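Local coordinates for protein similar to yteR (Bacilus subtilis) (Clostridium acetobutylicum, PDB 4WU0) that probably hydrolyses unsaturated rhamnogalacturonan oligosaccharides derived from pectin, at residues L31-A35 with F49-M54; H196-M202 with Y249-E254; Y318-L322 with Y334-E338. All coordinates share one frame; numbering follows the deposited sequence.

Contact 1 stands apart from the other two: its centre is 29 Å from that of contact 2 and 28 Å from that of contact 3, and even the nearest atoms stay about 14 and 15 Å away. Contacts 2 and 3 are neighbours on the same side of the chain's centre, 11 Å between centres. They touch through, among others, a probable hydrogen bond from Gln250 NE2 to Tyr335 O (3.0 Å), Trp198 CZ2 against Ala320 CB (3.5 Å), and Trp198 CG against Tyr335 CE1 (3.6 Å). Contact 1 pairs two consecutive helices; contact 2 lies across the chain's centre from it, and contact 3 adjoins contact 2 in a region of loops and helix ends.

Contact 1: residues L31-A35 with F49-M54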
loop_
_atom_site.group_PDB
_atom_site.type_symbol
_atom_site.label_atom_id
_atom_site.label_comp_id
_atom_site.label_asym_id
_atom_site.label_seq_id
_atom_site.Cartn_x
_atom_site.Cartn_y
_atom_site.Cartn_z
ATOM N N LEU A 31 10.258 2.935 4.898
ATOM C CA LEU A 31 11.052 2.331 5.935
ATOM C C LEU A 31 10.844 0.811 6.030
ATOM O O LEU A 31 11.787 0.073 6.357
ATOM C CB LEU A 31 10.778 2.987 7.297
ATOM C CG LEU A 31 11.198 4.450 7.404
ATOM C CD1 LEU A 31 10.849 4.985 8.792
ATOM C CD2 LEU A 31 12.686 4.643 7.132
ATOM N N ASP A 32 9.618 0.354 5.764
ATOM C CA ASP A 32 9.314 -1.075 5.741
ATOM C C ASP A 32 10.167 -1.762 4.650
ATOM O O ASP A 32 10.608 -2.891 4.817
ATOM C CB ASP A 32 7.810 -1.308 5.469
ATOM C CG ASP A 32 6.894 -0.961 6.669
ATOM O OD1 ASP A 32 7.363 -1.012 7.820
ATOM O OD2 ASP A 32 5.677 -0.667 6.477
ATOM N N GLY A 33 10.374 -1.081 3.522
ATOM C CA GLY A 33 11.261 -1.587 2.489
ATOM C C GLY A 33 12.711 -1.611 2.948
ATOM O O GLY A 33 13.443 -2.573 2.716
ATOM N N ILE A 34 13.143 -0.546 3.605
ATOM C CA ILE A 34 14.511 -0.482 4.114
ATOM C C ILE A 34 14.734 -1.567 5.180
ATOM O O ILE A 34 15.819 -2.118 5.313
ATOM C CB ILE A 34 14.860 0.940 4.607
ATOM C CG1 ILE A 34 14.881 1.891 3.399
ATOM C CG2 ILE A 34 16.220 0.947 5.307
ATOM C CD1 ILE A 34 15.051 3.348 3.742
ATOM N N ALA A 35 13.691 -1.894 5.931
ATOM C CA ALA A 35 13.812 -2.927 6.946
ATOM C C ALA A 35 14.117 -4.290 6.328
ATOM O O ALA A 35 14.802 -5.102 6.945
ATOM C CB ALA A 35 12.577 -2.993 7.818
ATOM N N PHE A 49 19.198 4.058 10.246
ATOM C CA PHE A 49 18.447 5.003 9.435
ATOM C C PHE A 49 16.969 4.991 9.782
ATOM O O PHE A 49 16.334 6.032 9.872
ATOM C CB PHE A 49 18.615 4.714 7.942
ATOM C CG PHE A 49 17.899 5.689 7.056
ATOM C CD1 PHE A 49 18.399 6.962 6.875
ATOM C CD2 PHE A 49 16.726 5.332 6.417
ATOM C CE1 PHE A 49 17.752 7.868 6.062
ATOM C CE2 PHE A 49 16.072 6.237 5.581
ATOM C CZ PHE A 49 16.594 7.518 5.427
ATOM N N ILE A 50 16.429 3.800 9.974
ATOM C CA ILE A 50 15.024 3.661 10.350
ATOM C C ILE A 50 14.771 4.297 11.708
ATOM O O ILE A 50 13.831 5.066 11.868
ATOM C CB ILE A 50 14.611 2.189 10.347
ATOM C CG1 ILE A 50 14.690 1.641 8.927
ATOM C CG2 ILE A 50 13.183 2.033 10.855
ATOM C CD1 ILE A 50 14.610 0.132 8.872
ATOM N N ILE A 51 15.640 4.010 12.666
ATOM C CA ILE A 51 15.494 4.550 14.002
ATOM C C ILE A 51 15.529 6.073 13.969
ATOM O O ILE A 51 14.667 6.741 14.560
ATOM C CB ILE A 51 16.590 3.990 14.928
ATOM C CG1 ILE A 51 16.354 2.491 15.175
ATOM C CG2 ILE A 51 16.647 4.752 16.246
ATOM C CD1 ILE A 51 17.523 1.767 15.875
ATOM N N LYS A 52 16.529 6.621 13.279
ATOM C CA LYS A 52 16.729 8.063 13.235
ATOM C C LYS A 52 15.535 8.753 12.590
ATOM O O LYS A 52 15.088 9.796 13.071
ATOM C CB LYS A 52 18.023 8.408 12.487
ATOM C CG LYS A 52 18.105 9.851 11.984
ATOM C CD LYS A 52 19.407 10.121 11.240
ATOM C CE LYS A 52 19.481 9.399 9.898
ATOM N NZ LYS A 52 18.660 10.081 8.866
ATOM N N THR A 53 15.002 8.160 11.519
ATOM C CA THR A 53 13.832 8.724 10.842
ATOM C C THR A 53 12.630 8.759 11.816
ATOM O O THR A 53 11.952 9.786 11.966
ATOM C CB THR A 53 13.487 7.913 9.579
ATOM O OG1 THR A 53 14.593 7.969 8.665
ATOM C CG2 THR A 53 12.222 8.461 8.892
ATOM N N MET A 54 12.393 7.657 12.506
ATOM C CA MET A 54 11.217 7.599 13.375
ATOM C C MET A 54 11.385 8.416 14.640
ATOM O O MET A 54 10.396 8.747 15.281
ATOM C CB MET A 54 10.841 6.164 13.704
ATOM C CG MET A 54 10.358 5.370 12.502
ATOM S SD MET A 54 8.986 6.119 11.615
ATOM C CE MET A 54 7.756 6.042 12.866
#
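Leu31 inserts its branched end among Phe49, Ile50, Thr53 and Met54, a knob-into-hole fit in which the two methyls favour different partners. CG lies anti to the carbonyl carbon (chi1 -65°), and the extended second torsion carries CD1 onward to the far end of the hole, where it meets Met54 SD at 3.6 Å. The same methyl comes tip to tip with Thr53, 3.7 Å from its CG2. The other branch, CD2, turns to Ile50 CG1 (4.0 Å), as the two side chains slide past one another in opposite directions.

Phe49 closes the hole from the side. With CG anti to the backbone N (chi1 -178°), the ring reaches across to segment 31-35, where the terminal methyl of Ile34 comes within 3.6 Å of it, CD1 to CE2. The Ile34 and Phe49 side chains cross at about a right angle. Thr53 OG1 sits over the centre of the ring's face while bonding to Phe49 O at 2.9 Å. That carbonyl also accepts from Thr53 N, the two donors approaching from opposite faces of its plane. The OG1 bond helps fix the rotation of Thr53, whose CG2 faces Leu31 CD1.

Ile50 lays CD1 against Ala35, 3.9 Å from its CB. Beyond the pair, Ile82 of helix 80-90 touches Ile50, and Leu19 touches Phe49 and Thr53.

The segment axes approach to 10.4 Å at 158°, so consecutive helices 25-41 and 44-54 form an antiparallel helical hairpin, the building element of the (α/α)6 barrel to which this glycosidase family belongs.

Contact 2: residues H196-M202 with Y249-E254; sequences HFWGRAM and YQVLDE
Trp198 and Val251 form a single antiparallel bridge as a non-hydrogen-bonded pair, with the backbone bonds falling on their neighbours. Leu252 N donates to Phe197 O at 2.9 Å (169°), and Gly199 N to Gln250 O, also at 2.9 Å (168°). CA-H...O contacts from Val251 to Phe197 O and from Trp198 to Gln250 O fill in between these near-linear bonds.

Among side-chain bonds, Trp198 NE1 reaches Gln250 OE1 at 3.0 Å, but weakly, since the angle at hydrogen is only 141°. The amide stands almost perpendicular to the indole. The bend of Gln250 at its second torsion brings OE1 to the ring edge, while NE2 is taken up by Tyr335 O.

Water reinforces both ends. One molecule links His196 ND1 (2.8 Å), Phe197 N and Asp253 OD1 (2.7 Å); another donates to Gln250 OE1 and weakly accepts from Arg200 N.

Apolar and edge contacts complete the interface. Leu252 CD1 packs on Met202 CG at 3.5 Å, the side chains crossing at about a right angle, and Leu237 of helix 223-240 touches both residues. Val251 CG1 lies 3.7 Å from His196 ND1. The Phe197 ring presents its edge, through CE2, to Asp253 OD2 at 3.6 Å.

The bridge thus joins the loop between helices 223-240 and 264-279, with its type I turn at Val251-Glu254, to the residue that N-caps helix 199-215, in a protein of the (α/α)6-barrel fold.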
loop_
_atom_site.group_PDB
_atom_site.type_symbol
_atom_site.label_atom_id
_atom_site.label_comp_id
_atom_site.label_asym_id
_atom_site.label_seq_id
_atom_site.Cartn_x
_atom_site.Cartn_y
_atom_site.Cartn_z
ATOM N N HIS A 196 -13.145 5.286 -12.121
ATOM C CA HIS A 196 -12.007 4.601 -12.721
ATOM C C HIS A 196 -11.234 3.658 -11.830
ATOM O O HIS A 196 -11.231 3.759 -10.597
ATOM C CB HIS A 196 -11.021 5.628 -13.305
ATOM C CG HIS A 196 -11.526 6.278 -14.546
ATOM N ND1 HIS A 196 -11.663 5.589 -15.729
ATOM C CD2 HIS A 196 -11.990 7.534 -14.783
ATOM C CE1 HIS A 196 -12.164 6.394 -16.650
ATOM N NE2 HIS A 196 -12.373 7.578 -16.096
ATOM N N PHE A 197 -10.541 2.756 -12.514
ATOM C CA PHE A 197 -9.586 1.849 -11.891
ATOM C C PHE A 197 -8.220 2.523 -11.889
ATOM O O PHE A 197 -7.566 2.654 -12.923
ATOM C CB PHE A 197 -9.520 0.522 -12.647
ATOM C CG PHE A 197 -10.861 -0.096 -12.909
ATOM C CD1 PHE A 197 -11.692 -0.477 -11.858
ATOM C CD2 PHE A 197 -11.277 -0.318 -14.208
ATOM C CE1 PHE A 197 -12.921 -1.049 -12.134
ATOM C CE2 PHE A 197 -12.499 -0.875 -14.498
ATOM C CZ PHE A 197 -13.328 -1.243 -13.458
ATOM N N TRP A 198 -7.816 2.968 -10.711
ATOM C CA TRP A 198 -6.535 3.639 -10.514
ATOM C C TRP A 198 -5.486 2.616 -10.129
ATOM O O TRP A 198 -5.704 1.798 -9.236
ATOM C CB TRP A 198 -6.678 4.693 -9.416
ATOM C CG TRP A 198 -5.441 5.483 -9.155
ATOM C CD1 TRP A 198 -4.523 5.905 -10.063
ATOM C CD2 TRP A 198 -4.972 5.932 -7.875
ATOM N NE1 TRP A 198 -3.519 6.604 -9.427
ATOM C CE2 TRP A 198 -3.778 6.628 -8.085
ATOM C CE3 TRP A 198 -5.457 5.805 -6.571
ATOM C CZ2 TRP A 198 -3.054 7.201 -7.036
ATOM C CZ3 TRP A 198 -4.744 6.371 -5.547
ATOM C CH2 TRP A 198 -3.556 7.065 -5.785
ATOM N N GLY A 199 -4.353 2.654 -10.820
ATOM C CA GLY A 199 -3.285 1.698 -10.603
ATOM C C GLY A 199 -2.859 1.551 -9.156
ATOM O O GLY A 199 -2.806 0.441 -8.610
ATOM N N ARG A 200 -2.527 2.667 -8.519
ATOM C CA ARG A 200 -2.024 2.572 -7.155
ATOM C C ARG A 200 -3.092 2.043 -6.183
ATOM O O ARG A 200 -2.762 1.309 -5.258
ATOM C CB ARG A 200 -1.448 3.904 -6.666
ATOM C CG ARG A 200 -1.055 3.833 -5.193
ATOM C CD ARG A 200 0.027 4.800 -4.738
ATOM N NE ARG A 200 -0.394 6.199 -4.679
ATOM C CZ ARG A 200 0.144 7.190 -5.380
ATOM N NH1 ARG A 200 -0.289 8.423 -5.192
ATOM N NH2 ARG A 200 1.143 6.980 -6.226
ATOM N N ALA A 201 -4.344 2.375 -6.418
ATOM C CA ALA A 201 -5.417 1.872 -5.556
ATOM C C ALA A 201 -5.520 0.359 -5.626
ATOM O O ALA A 201 -5.623 -0.324 -4.584
ATOM C CB ALA A 201 -6.707 2.510 -5.905
ATOM N N MET A 202 -5.496 -0.203 -6.831
ATOM C CA MET A 202 -5.428 -1.653 -6.925
ATOM C C MET A 202 -4.169 -2.194 -6.276
ATOM O O MET A 202 -4.201 -3.237 -5.652
ATOM C CB MET A 202 -5.502 -2.131 -8.373
ATOM C CG MET A 202 -6.902 -2.182 -8.938
ATOM S SD MET A 202 -7.982 -3.395 -8.130
ATOM C CE MET A 202 -7.224 -4.975 -8.541
ATOM N N TYR A 249 -0.660 0.861 -16.267
ATOM C CA TYR A 249 -1.028 2.260 -16.441
ATOM C C TYR A 249 -1.662 2.890 -15.220
ATOM O O TYR A 249 -2.271 2.209 -14.384
ATOM C CB TYR A 249 -2.014 2.391 -17.590
ATOM C CG TYR A 249 -1.394 2.211 -18.942
ATOM C CD1 TYR A 249 -0.817 3.285 -19.595
ATOM C CD2 TYR A 249 -1.386 0.965 -19.566
ATOM C CE1 TYR A 249 -0.252 3.134 -20.833
ATOM C CE2 TYR A 249 -0.826 0.814 -20.805
ATOM C CZ TYR A 249 -0.242 1.895 -21.417
ATOM O OH TYR A 249 0.333 1.753 -22.660
ATOM N N GLN A 250 -1.522 4.210 -15.134
ATOM C CA GLN A 250 -2.223 5.027 -14.132
ATOM C C GLN A 250 -3.729 4.760 -14.102
ATOM O O GLN A 250 -4.292 4.517 -13.029
ATOM C CB GLN A 250 -1.941 6.508 -14.432
ATOM C CG GLN A 250 -2.788 7.534 -13.736
ATOM C CD GLN A 250 -2.306 7.831 -12.328
ATOM O OE1 GLN A 250 -1.661 6.995 -11.697
ATOM N NE2 GLN A 250 -2.674 8.995 -11.805
ATOM N N VAL A 251 -4.383 4.813 -15.263
ATOM C CA VAL A 251 -5.778 4.385 -15.384
ATOM C C VAL A 251 -5.732 3.007 -16.068
ATOM O O VAL A 251 -5.448 2.887 -17.265
ATOM C CB VAL A 251 -6.651 5.381 -16.151
ATOM C CG1 VAL A 251 -8.105 4.895 -16.196
ATOM C CG2 VAL A 251 -6.574 6.747 -15.502
ATOM N N LEU A 252 -5.946 1.966 -15.274
ATOM C CA LEU A 252 -5.477 0.617 -15.616
ATOM C C LEU A 252 -5.960 0.048 -16.942
ATOM O O LEU A 252 -5.201 -0.630 -17.645
ATOM C CB LEU A 252 -5.878 -0.364 -14.508
ATOM C CG LEU A 252 -5.051 -0.250 -13.234
ATOM C CD1 LEU A 252 -5.735 -0.941 -12.038
ATOM C CD2 LEU A 252 -3.675 -0.817 -13.448
ATOM N N ASP A 253 -7.234 0.283 -17.245
ATOM C CA ASP A 253 -7.877 -0.332 -18.393
ATOM C C ASP A 253 -7.972 0.575 -19.612
ATOM O O ASP A 253 -8.622 0.209 -20.582
ATOM C CB ASP A 253 -9.285 -0.810 -18.015
ATOM C CG ASP A 253 -10.206 0.329 -17.617
ATOM O OD1 ASP A 253 -9.688 1.348 -17.116
ATOM O OD2 ASP A 253 -11.449 0.191 -17.775
ATOM N N GLU A 254 -7.334 1.743 -19.568
ATOM C CA GLU A 254 -7.448 2.729 -20.634
ATOM C C GLU A 254 -6.093 3.029 -21.269
ATOM O O GLU A 254 -5.781 4.185 -21.573
ATOM C CB GLU A 254 -8.068 4.017 -20.086
ATOM C CG GLU A 254 -9.463 3.786 -19.502
ATOM C CD GLU A 254 -10.574 4.483 -20.226
ATOM O OE1 GLU A 254 -10.387 4.887 -21.391
ATOM O OE2 GLU A 254 -11.655 4.617 -19.613
HETATM O O HOH W 1 -11.187 2.829 -15.389
HETATM O O HOH W 2 -1.430 4.366 -10.553
#

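Contact 3: residues Y318-L322 with Y334-E338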
loop_
_atom_site.group_PDB
_atom_site.type_symbol
_atom_site.label_atom_id
_atom_site.label_comp_id
_atom_site.label_asym_id
_atom_site.label_seq_id
_atom_site.Cartn_x
_atom_site.Cartn_y
_atom_site.Cartn_z
ATOM N N TYR A 318 2.186 11.490 -7.826
ATOM C CA TYR A 318 2.488 12.037 -6.509
ATOM C C TYR A 318 1.344 11.814 -5.493
ATOM O O TYR A 318 1.588 11.489 -4.321
ATOM C CB TYR A 318 2.849 13.520 -6.604
ATOM C CG TYR A 318 3.055 14.187 -5.262
ATOM C CD1 TYR A 318 4.041 13.746 -4.379
ATOM C CD2 TYR A 318 2.246 15.237 -4.864
ATOM C CE1 TYR A 318 4.208 14.349 -3.150
ATOM C CE2 TYR A 318 2.416 15.847 -3.644
ATOM C CZ TYR A 318 3.396 15.398 -2.791
ATOM O OH TYR A 318 3.557 16.012 -1.563
ATOM N N VAL A 319 0.118 12.042 -5.946
ATOM C CA VAL A 319 -1.063 12.015 -5.088
ATOM C C VAL A 319 -2.298 11.892 -5.967
ATOM O O VAL A 319 -2.347 12.424 -7.069
ATOM C CB VAL A 319 -1.164 13.294 -4.206
ATOM C CG1 VAL A 319 -1.341 14.550 -5.068
ATOM C CG2 VAL A 319 -2.300 13.177 -3.186
ATOM N N ALA A 320 -3.284 11.161 -5.487
ATOM C CA ALA A 320 -4.622 11.188 -6.066
ATOM C C ALA A 320 -5.612 10.871 -4.960
ATOM O O ALA A 320 -5.278 10.184 -3.983
ATOM C CB ALA A 320 -4.772 10.195 -7.178
ATOM N N GLY A 321 -6.822 11.387 -5.121
ATOM C CA GLY A 321 -7.908 11.122 -4.209
ATOM C C GLY A 321 -9.210 11.634 -4.787
ATOM O O GLY A 321 -9.249 12.095 -5.924
ATOM N N LEU A 322 -10.286 11.540 -4.005
ATOM C CA LEU A 322 -11.605 11.922 -4.451
ATOM C C LEU A 322 -12.173 12.994 -3.523
ATOM O O LEU A 322 -11.865 13.032 -2.328
ATOM C CB LEU A 322 -12.515 10.686 -4.503
ATOM C CG LEU A 322 -11.978 9.751 -5.595
ATOM C CD1 LEU A 322 -12.360 8.326 -5.386
ATOM C CD2 LEU A 322 -12.458 10.235 -6.954
ATOM N N TYR A 334 -9.053 14.106 -14.402
ATOM C CA TYR A 334 -8.584 14.286 -13.040
ATOM C C TYR A 334 -7.348 13.407 -12.758
ATOM O O TYR A 334 -6.359 13.894 -12.212
ATOM C CB TYR A 334 -9.687 14.030 -11.969
ATOM C CG TYR A 334 -9.001 13.870 -10.654
ATOM C CD1 TYR A 334 -8.405 14.973 -10.028
ATOM C CD2 TYR A 334 -8.800 12.607 -10.107
ATOM C CE1 TYR A 334 -7.649 14.822 -8.894
ATOM C CE2 TYR A 334 -8.041 12.448 -8.953
ATOM C CZ TYR A 334 -7.462 13.544 -8.369
ATOM O OH TYR A 334 -6.699 13.364 -7.244
ATOM N N TYR A 335 -7.397 12.119 -13.093
ATOM C CA TYR A 335 -6.276 11.240 -12.744
ATOM C C TYR A 335 -5.012 11.622 -13.508
ATOM O O TYR A 335 -3.916 11.457 -13.000
ATOM C CB TYR A 335 -6.612 9.764 -12.952
ATOM C CG TYR A 335 -7.452 9.196 -11.836
ATOM C CD1 TYR A 335 -6.884 8.870 -10.607
ATOM C CD2 TYR A 335 -8.827 9.010 -11.988
ATOM C CE1 TYR A 335 -7.644 8.361 -9.580
ATOM C CE2 TYR A 335 -9.585 8.505 -10.967
ATOM C CZ TYR A 335 -9.004 8.187 -9.758
ATOM O OH TYR A 335 -9.760 7.679 -8.710
ATOM N N ILE A 336 -5.165 12.128 -14.722
ATOM C CA ILE A 336 -4.010 12.550 -15.513
ATOM C C ILE A 336 -3.483 13.907 -15.027
ATOM O O ILE A 336 -2.321 14.260 -15.275
ATOM C CB ILE A 336 -4.411 12.589 -17.006
ATOM C CG1 ILE A 336 -4.894 11.204 -17.447
ATOM C CG2 ILE A 336 -3.280 13.076 -17.892
ATOM C CD1 ILE A 336 -4.019 10.052 -17.027
ATOM N N SER A 337 -4.322 14.666 -14.320
ATOM C CA SER A 337 -3.936 16.016 -13.900
ATOM C C SER A 337 -2.929 16.041 -12.750
ATOM O O SER A 337 -2.273 17.074 -12.518
ATOM C CB SER A 337 -5.159 16.844 -13.481
ATOM O OG SER A 337 -5.594 16.468 -12.176
ATOM N N GLU A 338 -2.811 14.945 -12.006
ATOM C CA GLU A 338 -1.973 14.974 -10.808
ATOM C C GLU A 338 -0.491 14.855 -11.187
ATOM O O GLU A 338 -0.158 14.326 -12.250
ATOM C CB GLU A 338 -2.382 13.884 -9.811
ATOM C CG GLU A 338 -3.778 14.070 -9.162
ATOM C CD GLU A 338 -3.821 15.128 -8.069
ATOM O OE1 GLU A 338 -2.944 16.019 -8.039
ATOM O OE2 GLU A 338 -4.760 15.092 -7.234
#
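Gly321 and Tyr334 anchor a mixed polar and apolar loop-to-helix contact in this (α/α)6-barrel glycosidase, where the loop leaving strand 311-317 runs alongside the end of short helix 332-337. The surface is partly buried, and its polar part is a pair of hydrogen bonds sharing one phenol oxygen.

Gly321 N donates to Tyr334 OH at 2.9 Å with an angle of 160° at the hydrogen. Tyr334 OH in turn donates to Glu338 OE2 at 2.6 Å, using the anti lone pair of that carboxylate oxygen. Accepting one bond and donating another, the hydroxyl has its orientation set. Tyr334 gets there because CG lies anti to its backbone N (chi1 164°), sending the ring from the helix toward the loop; Glu338 is bent at its second torsion, which folds the carboxylate back to meet it.

Ala320 CB touches both tyrosines, 3.7 Å from Tyr334 OH and 4.2 Å from Tyr335 CE1. Tyr334 CD2 stands above the centre of one face of the Tyr335 ring. Further along, Leu322 CD2 lies 4.1 Å from Tyr335 OH, a hydroxyl whose polar partner is His176 ND1. The Tyr335 ring also meets that of Trp198, their planes about 35° apart, which sets this contact beside the start of helix 199-215.

Val319 marks the tight spot: its carbonyl oxygen, buried without a hydrogen-bonding partner, is pressed against the aliphatic part of Glu338, with Val319 O only 3.0 Å from Glu338 CG.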